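Putative acetamidase/formamidase (Yersinia enterocolitica subsp. palearctica serotype O:3, PDB 5UBU) probably hydrolyses carbon-nitrogen bonds other than peptide bonds in linear amides, and binds sodium ions. Local coordinates at residues S44-T49 and G213-I218; G66-E71 and Q77-P82; D133-L138 and S269-E274; D283-L288 and F294-A299. All coordinates share one frame; numbering follows the deposited sequence.

Interaction 1: S44-T49 and G213-I218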
loop_
_atom_site.group_PDB
_atom_site.type_symbol
_atom_site.label_atom_id
_atom_site.label_comp_id
_atom_site.label_asym_id
_atom_site.label_seq_id
_atom_site.Cartn_x
_atom_site.Cartn_y
_atom_site.Cartn_z
ATOM N N SER B 44 28.245 15.570 9.560
ATOM C CA SER B 44 29.450 14.754 9.633
ATOM C C SER B 44 30.654 15.604 9.207
ATOM O O SER B 44 30.529 16.458 8.324
ATOM C CB SER B 44 29.381 13.587 8.629
ATOM O OG SER B 44 28.053 13.157 8.344
ATOM N N THR B 45 31.816 15.350 9.804
ATOM C CA THR B 45 33.035 16.067 9.426
ATOM C C THR B 45 33.527 15.509 8.077
ATOM O O THR B 45 33.596 14.293 7.910
ATOM C CB THR B 45 34.161 15.881 10.460
ATOM O OG1 THR B 45 33.718 16.315 11.748
ATOM C CG2 THR B 45 35.400 16.674 10.058
ATOM N N PRO B 46 33.852 16.386 7.109
ATOM C CA PRO B 46 34.330 15.885 5.814
ATOM C C PRO B 46 35.615 15.090 5.936
ATOM O O PRO B 46 36.477 15.448 6.740
ATOM C CB PRO B 46 34.571 17.156 5.002
ATOM C CG PRO B 46 33.678 18.173 5.614
ATOM C CD PRO B 46 33.625 17.844 7.083
ATOM N N VAL B 47 35.735 14.023 5.147
ATOM C CA VAL B 47 36.929 13.169 5.168
ATOM C C VAL B 47 37.841 13.394 3.967
ATOM O O VAL B 47 39.015 13.003 3.999
ATOM C CB VAL B 47 36.575 11.667 5.212
ATOM C CG1 VAL B 47 35.651 11.391 6.400
ATOM C CG2 VAL B 47 35.957 11.190 3.893
ATOM N N LEU B 48 37.299 14.007 2.916
ATOM C CA LEU B 48 38.045 14.259 1.691
ATOM C C LEU B 48 37.393 15.352 0.854
ATOM O O LEU B 48 36.168 15.443 0.799
ATOM C CB LEU B 48 38.081 12.971 0.859
ATOM C CG LEU B 48 38.741 13.010 -0.525
ATOM C CD1 LEU B 48 40.229 13.345 -0.426
ATOM C CD2 LEU B 48 38.516 11.670 -1.212
ATOM N N THR B 49 38.216 16.171 0.202
ATOM C CA THR B 49 37.728 17.225 -0.681
ATOM C C THR B 49 38.382 16.996 -2.035
ATOM O O THR B 49 39.608 16.843 -2.117
ATOM C CB THR B 49 38.063 18.630 -0.154
ATOM O OG1 THR B 49 37.517 18.791 1.165
ATOM C CG2 THR B 49 37.490 19.707 -1.080
ATOM N N GLY B 213 28.877 21.684 -1.154
ATOM C CA GLY B 213 29.941 20.698 -1.318
ATOM C C GLY B 213 29.444 19.332 -1.746
ATOM O O GLY B 213 30.249 18.431 -2.006
ATOM N N GLY B 214 28.126 19.164 -1.822
ATOM C CA GLY B 214 27.546 17.889 -2.225
ATOM C C GLY B 214 27.425 16.892 -1.087
ATOM O O GLY B 214 26.311 16.456 -0.752
ATOM N N ARG B 215 28.567 16.539 -0.493
ATOM C CA ARG B 215 28.617 15.562 0.607
ATOM C C ARG B 215 28.225 14.175 0.115
ATOM O O ARG B 215 27.167 13.660 0.447
ATOM C CB ARG B 215 27.771 16.006 1.811
ATOM C CG ARG B 215 28.413 17.130 2.589
ATOM C CD ARG B 215 27.502 17.662 3.678
ATOM N NE ARG B 215 28.323 18.374 4.659
ATOM C CZ ARG B 215 28.827 17.834 5.778
ATOM N NH1 ARG B 215 28.567 16.574 6.134
ATOM N NH2 ARG B 215 29.579 18.575 6.576
ATOM N N LEU B 216 29.104 13.591 -0.690
ATOM C CA LEU B 216 28.887 12.268 -1.268
ATOM C C LEU B 216 29.239 11.156 -0.285
ATOM O O LEU B 216 30.306 11.173 0.325
ATOM C CB LEU B 216 29.734 12.096 -2.535
ATOM C CG LEU B 216 29.680 10.744 -3.269
ATOM C CD1 LEU B 216 28.274 10.429 -3.758
ATOM C CD2 LEU B 216 30.671 10.771 -4.430
ATOM N N PHE B 217 28.327 10.197 -0.152
ATOM C CA PHE B 217 28.511 9.035 0.710
ATOM C C PHE B 217 28.397 7.779 -0.142
ATOM O O PHE B 217 27.587 7.722 -1.076
ATOM C CB PHE B 217 27.444 8.979 1.801
ATOM C CG PHE B 217 27.523 10.086 2.803
ATOM C CD1 PHE B 217 26.897 11.296 2.571
ATOM C CD2 PHE B 217 28.195 9.894 4.009
ATOM C CE1 PHE B 217 26.948 12.312 3.517
ATOM C CE2 PHE B 217 28.256 10.898 4.958
ATOM C CZ PHE B 217 27.621 12.110 4.722
ATOM N N ILE B 218 29.193 6.770 0.182
ATOM C CA ILE B 218 29.172 5.508 -0.571
ATOM C C ILE B 218 29.387 4.332 0.380
ATOM O O ILE B 218 29.961 4.487 1.458
ATOM C CB ILE B 218 30.219 5.533 -1.719
ATOM C CG1 ILE B 218 30.070 4.325 -2.639
ATOM C CG2 ILE B 218 31.646 5.631 -1.166
ATOM C CD1 ILE B 218 30.978 4.372 -3.850
#
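Two hydrogen bonds from the guanidinium of Arg215 converge on the main-chain oxygen of Ser44. Arg215 NH1 and NH2 each lie 2.9 Å from Ser44 O, an end-on grip by both terminal nitrogens that leaves the acceptor close to the guanidinium plane. NH2 approaches almost straight beyond the carbonyl (C=O...N 165°), whereas NH1 comes in at a wider slant (129°). Because one atom serves both donors, neither N-H points squarely at it. Extended from CG to NE, the arginine chain crosses strand 87-93, touching Pro90 and Met92, and so spans the strand that pairs with both 48-50 and 214-222 in the mixed sheet.

Van der Waals contacts flank this grip. Ser44 OG meets the edge of the Phe217 ring, 3.8 Å from Phe217 CZ. Pro46 CD comes to 4.1 Å from Arg215 NH2, at a slant to the guanidinium.

NH1 has a further, weak hydrogen bond to Gly41 O. The charged group thus reads backbone carbonyls of the loop before strand 48-50 and not an acidic side chain, so the tie depends on the path of the main chain there and involves no salt bridge between the two segments.

Interaction 2: G66-E71 and Q77-P82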
loop_
_atom_site.group_PDB
_atom_site.type_symbol
_atom_site.label_atom_id
_atom_site.label_comp_id
_atom_site.label_asym_id
_atom_site.label_seq_id
_atom_site.Cartn_x
_atom_site.Cartn_y
_atom_site.Cartn_z
ATOM N N GLY B 66 31.970 -5.813 9.307
ATOM C CA GLY B 66 32.773 -6.960 9.715
ATOM C C GLY B 66 32.346 -7.705 10.974
ATOM O O GLY B 66 33.079 -8.576 11.457
ATOM N N ALA B 67 31.154 -7.404 11.492
ATOM C CA ALA B 67 30.670 -8.049 12.722
ATOM C C ALA B 67 30.364 -9.531 12.563
ATOM O O ALA B 67 30.364 -10.269 13.552
ATOM C CB ALA B 67 29.441 -7.329 13.247
ATOM N N ILE B 68 30.101 -9.961 11.327
ATOM C CA ILE B 68 29.787 -11.361 11.037
ATOM C C ILE B 68 30.932 -12.006 10.258
ATOM O O ILE B 68 31.345 -11.503 9.220
ATOM C CB ILE B 68 28.447 -11.481 10.280
ATOM C CG1 ILE B 68 27.320 -10.933 11.156
ATOM C CG2 ILE B 68 28.145 -12.929 9.926
ATOM C CD1 ILE B 68 25.951 -10.995 10.520
ATOM N N SER B 69 31.435 -13.123 10.773
ATOM C CA SER B 69 32.559 -13.835 10.152
ATOM C C SER B 69 32.447 -15.368 10.236
ATOM O O SER B 69 33.405 -16.082 9.940
ATOM C CB SER B 69 33.862 -13.357 10.809
ATOM O OG SER B 69 33.819 -13.520 12.213
ATOM N N SER B 70 31.276 -15.861 10.628
ATOM C CA SER B 70 31.032 -17.293 10.750
ATOM C C SER B 70 29.574 -17.635 10.502
ATOM O O SER B 70 28.678 -16.887 10.904
ATOM C CB SER B 70 31.402 -17.765 12.156
ATOM O OG SER B 70 31.028 -19.116 12.350
ATOM N N GLU B 71 29.327 -18.781 9.870
ATOM C CA GLU B 71 27.950 -19.215 9.644
ATOM C C GLU B 71 27.241 -19.567 10.968
ATOM O O GLU B 71 26.017 -19.658 11.005
ATOM C CB GLU B 71 27.864 -20.362 8.632
ATOM C CG GLU B 71 28.236 -19.936 7.221
ATOM C CD GLU B 71 27.939 -20.984 6.156
ATOM O OE1 GLU B 71 27.545 -22.115 6.499
ATOM O OE2 GLU B 71 28.095 -20.667 4.957
ATOM N N GLN B 77 22.048 -11.114 17.919
ATOM C CA GLN B 77 22.973 -10.841 19.027
ATOM C C GLN B 77 24.159 -9.955 18.618
ATOM O O GLN B 77 24.774 -9.323 19.475
ATOM C CB GLN B 77 23.490 -12.153 19.617
ATOM C CG GLN B 77 22.398 -13.008 20.239
ATOM C CD GLN B 77 22.898 -14.355 20.739
ATOM O OE1 GLN B 77 24.082 -14.697 20.613
ATOM N NE2 GLN B 77 21.986 -15.137 21.300
ATOM N N LEU B 78 24.473 -9.907 17.321
ATOM C CA LEU B 78 25.597 -9.100 16.823
ATOM C C LEU B 78 25.205 -7.799 16.104
ATOM O O LEU B 78 26.053 -6.935 15.904
ATOM C CB LEU B 78 26.466 -9.945 15.885
ATOM C CG LEU B 78 27.067 -11.228 16.460
ATOM C CD1 LEU B 78 27.842 -11.956 15.365
ATOM C CD2 LEU B 78 27.973 -10.942 17.648
ATOM N N LEU B 79 23.938 -7.658 15.723
ATOM C CA LEU B 79 23.463 -6.466 15.013
ATOM C C LEU B 79 22.317 -5.785 15.742
ATOM O O LEU B 79 21.546 -6.429 16.462
ATOM C CB LEU B 79 22.968 -6.862 13.622
ATOM C CG LEU B 79 23.935 -7.630 12.721
ATOM C CD1 LEU B 79 23.211 -8.099 11.467
ATOM C CD2 LEU B 79 25.152 -6.791 12.371
ATOM N N LYS B 80 22.212 -4.473 15.537
ATOM C CA LYS B 80 21.151 -3.646 16.118
ATOM C C LYS B 80 20.568 -2.853 14.946
ATOM O O LYS B 80 21.232 -1.966 14.411
ATOM C CB LYS B 80 21.726 -2.706 17.183
ATOM C CG LYS B 80 20.705 -2.114 18.160
ATOM C CD LYS B 80 21.365 -1.259 19.227
ATOM C CE LYS B 80 22.239 -2.074 20.180
ATOM N NZ LYS B 80 22.828 -1.228 21.247
HETATM N N MSE B 81 19.348 -3.184 14.522
HETATM C CA MSE B 81 18.717 -2.457 13.415
HETATM C C MSE B 81 18.364 -1.063 13.897
HETATM O O MSE B 81 18.031 -0.896 15.066
HETATM C CB MSE B 81 17.462 -3.170 12.910
HETATM C CG MSE B 81 17.704 -4.566 12.343
HETATM SE SE MSE B 81 18.790 -4.524 10.689
HETATM C CE MSE B 81 20.391 -5.225 11.575
ATOM N N PRO B 82 18.420 -0.041 13.035
ATOM C CA PRO B 82 18.786 -0.138 11.613
ATOM C C PRO B 82 20.269 0.144 11.319
ATOM O O PRO B 82 20.593 0.556 10.203
ATOM C CB PRO B 82 17.925 0.963 10.997
ATOM C CG PRO B 82 17.906 2.035 12.055
ATOM C CD PRO B 82 18.057 1.343 13.400
#
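Ile68 and Leu79 cross at about a right angle, their branch ends meeting with Ile68 CD1 4.1 Å from Leu79 CD1. Both reach the meeting point by fully stretched second torsions: Ile68 CD1 stands anti to its own CA (chi2 180°), and Leu79 CD1 does nearly the same (172°). The other methyl of the leucine serves a different neighbour, since Leu79 CD2 lies 4.4 Å from Ala67 CB.

Leu78 comes at the same short run of chain. Its CD1 approaches the backbone instead of a side-chain tip and sits 3.5 Å from Ala67 O, while the same methyl is 4.4 Å from Ile68 CG1. The two leucines therefore divide the work, Leu78 meeting the Ala67 carbonyl oxygen and the Ile68 CG1 methylene, Leu79 the methyls Ala67 CB and Ile68 CD1. The contact folds the loop that follows strand 55-59 back onto the C-terminal end of the short helix 75-78, where Leu79 is the first residue to leave helical geometry.

No hydrogen bond crosses between the segments; apart from the Ala67 carbonyl oxygen, carbon meets carbon. Polar ties come from beside it: the carboxylate of Asp73 accepts from Ser69 N and, weakly, from Ser70 N, and Asp73 also touches Ile68 and Leu78. Farther along the loop, Glu71 OE2 forms a salt bridge with Arg147 NE and accepts a hydrogen bond from Met148 N.

Interaction 3: D133-L138 and S269-E274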
loop_
_atom_site.group_PDB
_atom_site.type_symbol
_atom_site.label_atom_id
_atom_site.label_comp_id
_atom_site.label_asym_id
_atom_site.label_seq_id
_atom_site.Cartn_x
_atom_site.Cartn_y
_atom_site.Cartn_z
ATOM N N ASP B 133 9.343 -4.777 11.749
ATOM C CA ASP B 133 8.880 -3.756 12.689
ATOM C C ASP B 133 7.995 -2.704 12.010
ATOM O O ASP B 133 7.383 -1.888 12.692
ATOM C CB ASP B 133 10.062 -3.113 13.432
ATOM C CG ASP B 133 10.698 -4.062 14.466
ATOM O OD1 ASP B 133 10.007 -4.996 14.972
ATOM O OD2 ASP B 133 11.885 -3.828 14.792
ATOM N N LEU B 134 7.943 -2.725 10.675
ATOM C CA LEU B 134 7.095 -1.812 9.902
ATOM C C LEU B 134 5.823 -2.574 9.497
ATOM O O LEU B 134 4.709 -2.088 9.714
ATOM C CB LEU B 134 7.851 -1.247 8.698
ATOM C CG LEU B 134 9.088 -0.422 9.093
ATOM C CD1 LEU B 134 9.873 0.033 7.873
ATOM C CD2 LEU B 134 8.704 0.793 9.933
ATOM N N THR B 135 5.996 -3.760 8.911
ATOM C CA THR B 135 4.872 -4.636 8.553
ATOM C C THR B 135 4.758 -5.533 9.802
ATOM O O THR B 135 5.108 -6.709 9.785
ATOM C CB THR B 135 5.160 -5.431 7.265
ATOM O OG1 THR B 135 5.444 -4.516 6.207
ATOM C CG2 THR B 135 3.986 -6.295 6.876
ATOM N N ALA B 136 4.275 -4.922 10.884
ATOM C CA ALA B 136 4.182 -5.539 12.216
ATOM C C ALA B 136 3.244 -6.720 12.394
ATOM O O ALA B 136 2.040 -6.539 12.556
ATOM C CB ALA B 136 3.838 -4.468 13.238
HETATM N N MSE B 137 3.821 -7.919 12.406
HETATM C CA MSE B 137 3.069 -9.149 12.595
HETATM C C MSE B 137 3.434 -9.759 13.929
HETATM O O MSE B 137 4.443 -9.402 14.532
HETATM C CB MSE B 137 3.392 -10.180 11.516
HETATM C CG MSE B 137 3.413 -9.676 10.085
HETATM SE SE MSE B 137 1.657 -9.012 9.562
HETATM C CE MSE B 137 1.800 -9.432 7.635
ATOM N N LEU B 138 2.609 -10.695 14.392
ATOM C CA LEU B 138 2.850 -11.402 15.647
ATOM C C LEU B 138 3.528 -12.758 15.447
ATOM O O LEU B 138 3.839 -13.441 16.425
ATOM C CB LEU B 138 1.529 -11.617 16.381
ATOM C CG LEU B 138 0.887 -10.369 16.978
ATOM C CD1 LEU B 138 -0.514 -10.671 17.482
ATOM C CD2 LEU B 138 1.757 -9.813 18.104
ATOM N N SER B 269 11.864 6.219 -4.679
ATOM C CA SER B 269 11.839 5.425 -3.452
ATOM C C SER B 269 10.692 5.831 -2.552
ATOM O O SER B 269 10.528 7.007 -2.261
ATOM C CB SER B 269 13.162 5.558 -2.693
ATOM O OG SER B 269 14.233 5.049 -3.451
ATOM N N ALA B 270 9.918 4.846 -2.097
ATOM C CA ALA B 270 8.766 5.085 -1.218
ATOM C C ALA B 270 8.035 3.791 -0.843
ATOM O O ALA B 270 8.465 2.693 -1.186
ATOM C CB ALA B 270 7.782 6.034 -1.910
ATOM N N ARG B 271 6.956 3.962 -0.083
ATOM C CA ARG B 271 6.035 2.893 0.286
ATOM C C ARG B 271 4.650 3.523 0.153
ATOM O O ARG B 271 4.481 4.683 0.543
ATOM C CB ARG B 271 6.208 2.378 1.709
ATOM C CG ARG B 271 7.490 1.627 1.984
ATOM C CD ARG B 271 7.353 0.838 3.281
ATOM N NE ARG B 271 8.542 0.034 3.573
ATOM C CZ ARG B 271 8.605 -0.939 4.488
ATOM N NH1 ARG B 271 7.533 -1.275 5.203
ATOM N NH2 ARG B 271 9.747 -1.608 4.665
ATOM N N PRO B 272 3.653 2.805 -0.373
ATOM C CA PRO B 272 3.781 1.425 -0.842
ATOM C C PRO B 272 4.571 1.335 -2.150
ATOM O O PRO B 272 4.973 2.368 -2.701
ATOM C CB PRO B 272 2.336 0.983 -0.997
ATOM C CG PRO B 272 1.608 2.239 -1.338
ATOM C CD PRO B 272 2.292 3.335 -0.578
ATOM N N LEU B 273 4.800 0.119 -2.637
ATOM C CA LEU B 273 5.613 -0.053 -3.848
ATOM C C LEU B 273 5.047 0.647 -5.094
ATOM O O LEU B 273 5.828 1.038 -5.955
ATOM C CB LEU B 273 5.912 -1.543 -4.112
ATOM C CG LEU B 273 6.938 -1.883 -5.203
ATOM C CD1 LEU B 273 8.309 -1.343 -4.819
ATOM C CD2 LEU B 273 7.022 -3.383 -5.439
ATOM N N GLU B 274 3.719 0.818 -5.187
ATOM C CA GLU B 274 3.120 1.520 -6.335
ATOM C C GLU B 274 3.619 2.969 -6.425
ATOM O O GLU B 274 3.843 3.495 -7.518
ATOM C CB GLU B 274 1.597 1.751 -6.236
ATOM C CG GLU B 274 0.635 0.658 -5.905
ATOM C CD GLU B 274 0.489 0.378 -4.427
ATOM O OE1 GLU B 274 1.526 0.131 -3.826
ATOM O OE2 GLU B 274 -0.669 0.308 -3.913
#
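Leu134 lies over one face of the Arg271 guanidinium, with its CD1 3.4 Å above the plane and displaced toward the rim. An inverse gamma turn centred on Thr135 here meets the link between strand 263-270 and helix 273-291, in which Pro272, preceded by a cis peptide bond, takes the N-cap position. The arginine chain is extended from CG to NE (chi3 177°), which carries its flat group out to the leucine. The two side chains cross at about a right angle: Leu134 CD1 is 3.7 Å from Arg271 CZ, and Leu134 CB is 3.5 Å from Arg271 NH1. Thr135 OG1 stands farther off, 4.0 Å from Arg271 NH1 and oblique to the guanidinium, with no hydrogen bond between them.

Arg271 NH2 donates to Asp316 O, and its side chain packs on Arg271 of the second subunit. The contact sits at this subunit interface, where Asp275 OD2 of the second subunit hydrogen-bonds to Thr135 OG1 and forms a long, weak ion pair with Arg271 NH1, probably offsetting some of the positive charge.

The turn, whose Leu134 N and Thr135 N both donate to Thr132 OG1, is closed by a weak hydrogen bond, 3.1 Å from Ala136 N to Leu134 O.

Interaction 4: D283-L288 and F294-A299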
loop_
_atom_site.group_PDB
_atom_site.type_symbol
_atom_site.label_atom_id
_atom_site.label_comp_id
_atom_site.label_asym_id
_atom_site.label_seq_id
_atom_site.Cartn_x
_atom_site.Cartn_y
_atom_site.Cartn_z
ATOM N N ASP B 283 8.995 10.848 -13.060
ATOM C CA ASP B 283 10.268 11.555 -13.179
ATOM C C ASP B 283 10.857 11.317 -14.561
ATOM O O ASP B 283 11.412 12.236 -15.159
ATOM C CB ASP B 283 11.285 11.097 -12.145
ATOM C CG ASP B 283 12.556 11.927 -12.187
ATOM O OD1 ASP B 283 12.482 13.121 -11.839
ATOM O OD2 ASP B 283 13.630 11.388 -12.544
ATOM N N LEU B 284 10.745 10.079 -15.048
ATOM C CA LEU B 284 11.255 9.733 -16.370
ATOM C C LEU B 284 10.539 10.570 -17.432
ATOM O O LEU B 284 11.180 11.147 -18.311
ATOM C CB LEU B 284 11.085 8.234 -16.648
ATOM C CG LEU B 284 11.618 7.706 -17.982
ATOM C CD1 LEU B 284 13.085 8.053 -18.154
ATOM C CD2 LEU B 284 11.421 6.209 -18.054
ATOM N N ILE B 285 9.213 10.657 -17.318
ATOM C CA ILE B 285 8.399 11.450 -18.249
ATOM C C ILE B 285 8.835 12.914 -18.231
ATOM O O ILE B 285 8.959 13.531 -19.284
ATOM C CB ILE B 285 6.889 11.319 -17.946
ATOM C CG1 ILE B 285 6.430 9.893 -18.261
ATOM C CG2 ILE B 285 6.077 12.290 -18.795
ATOM C CD1 ILE B 285 5.020 9.578 -17.818
ATOM N N TYR B 286 9.075 13.469 -17.045
ATOM C CA TYR B 286 9.510 14.860 -16.975
ATOM C C TYR B 286 10.911 15.048 -17.586
ATOM O O TYR B 286 11.219 16.105 -18.163
ATOM C CB TYR B 286 9.478 15.423 -15.555
ATOM C CG TYR B 286 8.112 15.551 -14.911
ATOM C CD1 TYR B 286 6.948 15.739 -15.671
ATOM C CD2 TYR B 286 8.002 15.661 -13.527
ATOM C CE1 TYR B 286 5.711 15.897 -15.054
ATOM C CE2 TYR B 286 6.770 15.847 -12.916
ATOM C CZ TYR B 286 5.630 15.968 -13.681
ATOM O OH TYR B 286 4.411 16.145 -13.067
ATOM N N TRP B 287 11.738 14.014 -17.456
ATOM C CA TRP B 287 13.088 14.023 -17.994
ATOM C C TRP B 287 13.032 13.984 -19.520
ATOM O O TRP B 287 13.742 14.741 -20.192
ATOM C CB TRP B 287 13.881 12.853 -17.394
ATOM C CG TRP B 287 15.338 12.783 -17.725
ATOM C CD1 TRP B 287 16.129 13.783 -18.228
ATOM C CD2 TRP B 287 16.229 11.730 -17.355
ATOM N NE1 TRP B 287 17.428 13.365 -18.310
ATOM C CE2 TRP B 287 17.524 12.114 -17.764
ATOM C CE3 TRP B 287 16.051 10.474 -16.757
ATOM C CZ2 TRP B 287 18.635 11.292 -17.601
ATOM C CZ3 TRP B 287 17.156 9.654 -16.592
ATOM C CH2 TRP B 287 18.435 10.071 -17.009
ATOM N N LEU B 288 12.157 13.136 -20.061
ATOM C CA LEU B 288 11.987 13.017 -21.508
ATOM C C LEU B 288 11.461 14.321 -22.123
ATOM O O LEU B 288 11.869 14.693 -23.225
ATOM C CB LEU B 288 11.063 11.844 -21.848
ATOM C CG LEU B 288 11.592 10.456 -21.471
ATOM C CD1 LEU B 288 10.527 9.393 -21.654
ATOM C CD2 LEU B 288 12.838 10.105 -22.266
ATOM N N PHE B 294 10.346 15.362 -25.975
ATOM C CA PHE B 294 9.055 14.680 -25.967
ATOM C C PHE B 294 7.920 15.597 -25.542
ATOM O O PHE B 294 8.125 16.545 -24.796
ATOM C CB PHE B 294 9.058 13.486 -25.000
ATOM C CG PHE B 294 9.747 12.261 -25.523
ATOM C CD1 PHE B 294 11.129 12.148 -25.491
ATOM C CD2 PHE B 294 9.001 11.193 -26.012
ATOM C CE1 PHE B 294 11.756 11.004 -25.966
ATOM C CE2 PHE B 294 9.620 10.049 -26.477
ATOM C CZ PHE B 294 10.998 9.953 -26.460
ATOM N N GLU B 295 6.726 15.309 -26.050
ATOM C CA GLU B 295 5.513 16.008 -25.643
ATOM C C GLU B 295 5.056 15.099 -24.483
ATOM O O GLU B 295 5.178 13.870 -24.571
ATOM C CB GLU B 295 4.516 16.105 -26.802
ATOM C CG GLU B 295 3.191 16.795 -26.479
ATOM C CD GLU B 295 2.192 15.914 -25.746
ATOM O OE1 GLU B 295 2.018 14.731 -26.131
ATOM O OE2 GLU B 295 1.536 16.423 -24.808
ATOM N N GLN B 296 4.565 15.688 -23.398
ATOM C CA GLN B 296 4.200 14.906 -22.195
ATOM C C GLN B 296 3.291 13.694 -22.393
ATOM O O GLN B 296 3.642 12.604 -21.969
ATOM C CB GLN B 296 3.569 15.802 -21.126
ATOM C CG GLN B 296 3.531 15.148 -19.754
ATOM C CD GLN B 296 2.797 15.966 -18.735
ATOM O OE1 GLN B 296 1.594 16.171 -18.825
ATOM N NE2 GLN B 296 3.507 16.389 -17.724
ATOM N N TRP B 297 2.131 13.886 -23.017
ATOM C CA TRP B 297 1.186 12.772 -23.197
ATOM C C TRP B 297 1.713 11.692 -24.121
ATOM O O TRP B 297 1.409 10.523 -23.920
ATOM C CB TRP B 297 -0.206 13.242 -23.640
ATOM C CG TRP B 297 -0.758 14.322 -22.767
ATOM C CD1 TRP B 297 -1.151 15.559 -23.165
ATOM C CD2 TRP B 297 -0.879 14.300 -21.338
ATOM N NE1 TRP B 297 -1.578 16.291 -22.085
ATOM C CE2 TRP B 297 -1.403 15.549 -20.947
ATOM C CE3 TRP B 297 -0.612 13.341 -20.350
ATOM C CZ2 TRP B 297 -1.659 15.872 -19.610
ATOM C CZ3 TRP B 297 -0.874 13.665 -19.019
ATOM C CH2 TRP B 297 -1.394 14.921 -18.666
ATOM N N ASP B 298 2.508 12.073 -25.117
ATOM C CA ASP B 298 3.087 11.093 -26.027
ATOM C C ASP B 298 4.079 10.235 -25.243
ATOM O O ASP B 298 4.101 9.019 -25.402
ATOM C CB ASP B 298 3.808 11.765 -27.195
ATOM C CG ASP B 298 4.374 10.756 -28.184
ATOM O OD1 ASP B 298 3.637 9.843 -28.618
ATOM O OD2 ASP B 298 5.553 10.898 -28.548
ATOM N N ALA B 299 4.890 10.876 -24.399
ATOM C CA ALA B 299 5.882 10.166 -23.581
ATOM C C ALA B 299 5.210 9.164 -22.656
ATOM O O ALA B 299 5.676 8.035 -22.517
ATOM C CB ALA B 299 6.700 11.146 -22.760
#
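Gln296 reaches from the start of helix 296-306 toward Ile285 and Tyr286 of helix 273-291, the two helices forming a helical hairpin with a short connection. From CB the chain leaves with CG anti to the backbone N (chi1 -164°), which sets Gln296 CG 3.9 Å from Ile285 CG2; the two side chains cross there at about a right angle. It then runs on extended, and at CD the amide divides. NE2 meets the edge of the tyrosine ring, 3.5 Å from Tyr286 CE1, with ring and amide planes 29° apart. OE1 instead lies over a face of the Trp297 indole, offset toward its rim. Leu138 of the second subunit packs on Gln296 as well as on Ile285 and Tyr286.

Farther from the connection, Ile285 CG2 lies 4.2 Å from Ala299 CB. Next to the connection, Leu288 and Phe294 run side by side, pointing the same way, with Leu288 CB 3.7 Å from Phe294 CD1. A backbone hydrogen bond of 3.2 Å from Phe294 N to Leu288 O ties the chain here, its N-H fairly straight at 163°. Arg161 of the fourth subunit makes a cation-pi contact with the Phe294 ring, and His162 of that subunit also meets it.

Glu295 is the N-cap of the second helix: its OE2 accepts from Trp297 N at 3.2 Å, and its OE1 from Asp298 N at 2.9 Å.

Interactions 3 and 4 are buried and share helix 273-291, one at its start and the other near its end; both also meet neighbouring subunits. Interactions 1 and 2 are only partly buried, and no other chain of the assembly touches them. Arginine appears in two roles: in interaction 1 it donates to a backbone carbonyl across strand 87-93, while in interaction 3 its face carries a leucine and its hydrogen bond goes elsewhere. Interactions 2 and 4 each join segments close in sequence, interaction 2 through small aliphatic contacts between a loop and the end of a short helix, interaction 4 through the larger interface of two paired helices and a backbone hydrogen bond.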